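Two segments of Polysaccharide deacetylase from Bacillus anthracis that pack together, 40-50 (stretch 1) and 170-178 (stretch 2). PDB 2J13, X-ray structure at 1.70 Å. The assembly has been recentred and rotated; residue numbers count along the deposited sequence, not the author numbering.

Stretch 1 (40-50) LLQKNGGFYLG
Stretch 2 (170-178) GYYNVFWSL

Three backbone hydrogen bonds hold the two segments together as a short pair of parallel strands, Gly46-Phe47 beside Tyr172-Val174. Asn173 N donates to Gly45 O (2.9 Å, 167° at the hydrogen), Phe47 N donates to Asn173 O (3.0 Å, 155°), and Phe175 N donates to Phe47 O (3.0 Å, 171°). The bonds thus step along the ladder as parallel strands require, Asn173 using both its N and O. Gly46 pairs with Asn173 (CA-CA 4.3 Å) and Phe47 with Val174 (CA-CA 5.5 Å). Two CA-H...O contacts supplement them: Gly46 CA to Asn173 O at 3.1 Å and Tyr172 CA to Gly45 O at 3.3 Å.

The Asn173 side chain (chi1 m, -71°) adds a weak bond, ND2 to Asn44 O, 2.9 Å with an angle of only 126°; ND2 is also bonded elsewhere in the structure. An amide suits this place because it can donate to the carbonyl of Asn44, in the turn before the strand. That turn follows the helix containing Leu40 and Leu41. Asn44 (phi/psi -129/39, chi1 m) folds its own side chain back, ND2 donating to Leu40 O at 2.7 Å, while Asn44 N and Gly46 N both reach Leu41 O, at 3.2 and 2.9 Å. Gly45 then takes phi/psi 70/31, a positive phi that favours glycine. Gly46 is extended (-115/155); a CB there would lie 3.1 Å from Leu41 CG, so glycine leaves room for that leucine.

Phe47 (-151/158, chi1 p, chi2 85°) shares a sheet face with Val174 (-112/111, chi1 t). Its ring meets Val174 CG2 through CZ at 3.7 Å and turns an edge toward the face of Tyr172 (chi1 m), an offset edge-to-face pair with centroids 5.7 Å apart, planes at 63°, with Phe47 CE2 3.7 Å from Tyr172 CD1. A flat, apolar ring can serve both neighbours at once.

Beyond the ladder, Phe175 (-99/-144, chi1 m) packs its CD2 against Leu41 CD2 at 3.9 Å; the leucine (chi1 m, chi2 p) starts sideways but its end comes nearer. Phe175 CB also lies 4.0 Å from Tyr48 CB. Tyr48 (-135/-5, chi1 p) sets CD2 4.0 Å from Ser177 CB, while its OH is hydrogen-bonded elsewhere. Trp176 (-156/165, chi1 p) directs its CA-to-CB bond away, and its buried N has no partner in the model. Ser177 (-114/-17, chi1 p) directs its CA-to-CB bond toward stretch 1, and its OG lies 3.6 Å from Leu49 CD2; OG is also hydrogen-bonded elsewhere in the structure.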

# COMPACT_ATOMS: atom_id res chain seq x y z
N LEU A 40 -11.51 -13.16 7.03
CA LEU A 40 -10.43 -13.62 6.12
C LEU A 40 -9.16 -12.83 6.40
O LEU A 40 -8.06 -13.41 6.50
CB LEU A 40 -10.81 -13.50 4.64
CG LEU A 40 -11.63 -14.62 3.97
CD1 LEU A 40 -12.17 -14.21 2.62
CD2 LEU A 40 -10.80 -15.91 3.84
N LEU A 41 -9.28 -11.51 6.54
CA LEU A 41 -8.10 -10.67 6.81
C LEU A 41 -7.53 -10.92 8.20
O LEU A 41 -6.33 -11.07 8.38
CB LEU A 41 -8.45 -9.17 6.65
CG LEU A 41 -8.41 -8.56 5.26
CD1 LEU A 41 -9.36 -9.21 4.28
CD2 LEU A 41 -8.70 -7.04 5.36
N GLN A 42 -8.40 -10.94 9.19
CA GLN A 42 -8.00 -11.18 10.56
C GLN A 42 -7.14 -12.46 10.75
O GLN A 42 -6.09 -12.41 11.39
CB GLN A 42 -9.27 -11.25 11.42
CG GLN A 42 -9.05 -11.50 12.90
CD GLN A 42 -10.37 -11.76 13.63
OE1 GLN A 42 -11.47 -11.52 13.09
NE2 GLN A 42 -10.27 -12.25 14.87
N LYS A 43 -7.57 -13.57 10.17
CA LYS A 43 -6.88 -14.86 10.34
C LYS A 43 -5.64 -15.01 9.44
O LYS A 43 -4.82 -15.92 9.64
CB LYS A 43 -7.80 -16.04 10.04
CG LYS A 43 -9.20 -16.02 10.67
CD LYS A 43 -9.94 -17.31 10.28
CE LYS A 43 -11.37 -17.08 9.80
NZ LYS A 43 -11.50 -16.38 8.49
N ASN A 44 -5.50 -14.13 8.44
CA ASN A 44 -4.45 -14.29 7.43
C ASN A 44 -3.61 -13.03 7.23
O ASN A 44 -3.26 -12.72 6.10
CB ASN A 44 -5.08 -14.71 6.11
CG ASN A 44 -5.84 -16.02 6.21
OD1 ASN A 44 -5.23 -17.09 6.25
ND2 ASN A 44 -7.17 -15.95 6.21
N GLY A 45 -3.31 -12.33 8.32
CA GLY A 45 -2.28 -11.31 8.35
C GLY A 45 -2.64 -10.08 7.56
O GLY A 45 -1.76 -9.41 6.99
N GLY A 46 -3.93 -9.77 7.49
CA GLY A 46 -4.39 -8.64 6.66
C GLY A 46 -4.99 -7.55 7.52
O GLY A 46 -5.42 -7.78 8.67
N PHE A 47 -4.95 -6.33 7.00
CA PHE A 47 -5.67 -5.22 7.63
C PHE A 47 -6.08 -4.21 6.59
O PHE A 47 -5.51 -4.16 5.50
CB PHE A 47 -4.89 -4.61 8.80
CG PHE A 47 -3.52 -4.11 8.47
CD1 PHE A 47 -3.34 -2.83 7.96
CD2 PHE A 47 -2.40 -4.88 8.72
CE1 PHE A 47 -2.07 -2.36 7.68
CE2 PHE A 47 -1.13 -4.40 8.43
CZ PHE A 47 -0.96 -3.15 7.92
N TYR A 48 -7.09 -3.41 6.93
CA TYR A 48 -7.57 -2.34 6.07
C TYR A 48 -7.82 -1.05 6.83
O TYR A 48 -8.08 -0.03 6.20
CB TYR A 48 -8.80 -2.74 5.27
CG TYR A 48 -10.10 -2.74 6.06
CD1 TYR A 48 -10.37 -3.77 6.95
CD2 TYR A 48 -11.01 -1.72 5.93
CE1 TYR A 48 -11.57 -3.81 7.68
CE2 TYR A 48 -12.21 -1.74 6.67
CZ TYR A 48 -12.47 -2.77 7.53
OH TYR A 48 -13.66 -2.78 8.25
N LEU A 49 -7.68 -1.10 8.15
CA LEU A 49 -7.89 0.03 9.06
C LEU A 49 -6.90 -0.06 10.19
O LEU A 49 -6.42 -1.18 10.54
CB LEU A 49 -9.27 -0.04 9.71
CG LEU A 49 -10.54 0.43 9.07
CD1 LEU A 49 -11.66 -0.00 10.01
CD2 LEU A 49 -10.52 1.93 8.85
N GLY A 50 -6.57 1.08 10.78
CA GLY A 50 -5.82 1.12 12.02
C GLY A 50 -6.78 1.22 13.20
O GLY A 50 -7.96 0.93 13.08
N GLY A 170 5.94 -13.96 4.97
CA GLY A 170 6.39 -12.99 5.94
C GLY A 170 5.86 -11.59 5.71
O GLY A 170 6.39 -10.62 6.27
N TYR A 171 4.80 -11.47 4.91
CA TYR A 171 4.19 -10.17 4.61
C TYR A 171 2.83 -9.97 5.23
O TYR A 171 2.06 -10.91 5.37
CB TYR A 171 4.01 -10.03 3.10
CG TYR A 171 5.29 -10.22 2.32
CD1 TYR A 171 6.23 -9.20 2.24
CD2 TYR A 171 5.51 -11.39 1.60
CE1 TYR A 171 7.41 -9.35 1.51
CE2 TYR A 171 6.67 -11.56 0.85
CZ TYR A 171 7.61 -10.54 0.80
OH TYR A 171 8.77 -10.72 0.08
N TYR A 172 2.54 -8.71 5.59
CA TYR A 172 1.15 -8.27 5.80
C TYR A 172 0.45 -8.03 4.46
O TYR A 172 1.02 -7.47 3.50
CB TYR A 172 1.07 -6.98 6.59
CG TYR A 172 1.63 -7.03 7.99
CD1 TYR A 172 0.85 -7.48 9.04
CD2 TYR A 172 2.91 -6.60 8.26
CE1 TYR A 172 1.36 -7.47 10.34
CE2 TYR A 172 3.43 -6.59 9.54
CZ TYR A 172 2.66 -7.04 10.57
OH TYR A 172 3.19 -7.04 11.84
N ASN A 173 -0.83 -8.34 4.44
CA ASN A 173 -1.70 -8.05 3.33
C ASN A 173 -2.40 -6.72 3.68
O ASN A 173 -3.26 -6.69 4.57
CB ASN A 173 -2.76 -9.13 3.25
CG ASN A 173 -2.21 -10.50 2.79
OD1 ASN A 173 -1.91 -10.67 1.60
ND2 ASN A 173 -2.11 -11.47 3.72
N VAL A 174 -2.08 -5.67 2.94
CA VAL A 174 -2.52 -4.32 3.28
C VAL A 174 -3.51 -3.83 2.24
O VAL A 174 -3.16 -3.59 1.09
CB VAL A 174 -1.36 -3.35 3.38
CG1 VAL A 174 -1.88 -1.98 3.83
CG2 VAL A 174 -0.27 -3.86 4.32
N PHE A 175 -4.78 -3.69 2.66
CA PHE A 175 -5.83 -3.18 1.80
C PHE A 175 -6.04 -1.71 2.10
O PHE A 175 -5.07 -1.04 2.41
CB PHE A 175 -7.07 -4.06 1.94
CG PHE A 175 -6.85 -5.43 1.38
CD1 PHE A 175 -6.99 -5.66 0.03
CD2 PHE A 175 -6.46 -6.45 2.18
CE1 PHE A 175 -6.76 -6.93 -0.50
CE2 PHE A 175 -6.25 -7.73 1.66
CZ PHE A 175 -6.40 -7.94 0.33
N TRP A 176 -7.26 -1.20 2.06
CA TRP A 176 -7.51 0.25 2.29
C TRP A 176 -8.93 0.43 2.76
O TRP A 176 -9.75 -0.46 2.58
CB TRP A 176 -7.26 1.09 1.03
CG TRP A 176 -8.09 0.74 -0.13
CD1 TRP A 176 -9.29 1.27 -0.51
CD2 TRP A 176 -7.80 -0.28 -1.10
NE1 TRP A 176 -9.75 0.67 -1.65
CE2 TRP A 176 -8.86 -0.30 -2.03
CE3 TRP A 176 -6.75 -1.19 -1.27
CZ2 TRP A 176 -8.89 -1.18 -3.11
CZ3 TRP A 176 -6.79 -2.05 -2.33
CH2 TRP A 176 -7.84 -2.05 -3.23
N SER A 177 -9.22 1.60 3.30
CA SER A 177 -10.60 1.91 3.68
C SER A 177 -11.27 3.02 2.90
O SER A 177 -12.53 3.08 2.84
CB SER A 177 -10.69 2.15 5.18
OG SER A 177 -10.06 3.35 5.54
N LEU A 178 -10.47 3.82 2.21
CA LEU A 178 -10.94 4.90 1.40
C LEU A 178 -10.02 5.03 0.21
O LEU A 178 -8.83 5.15 0.40
CB LEU A 178 -10.85 6.17 2.24
CG LEU A 178 -11.96 7.19 2.15
CD1 LEU A 178 -13.32 6.53 2.43
CD2 LEU A 178 -11.61 8.29 3.15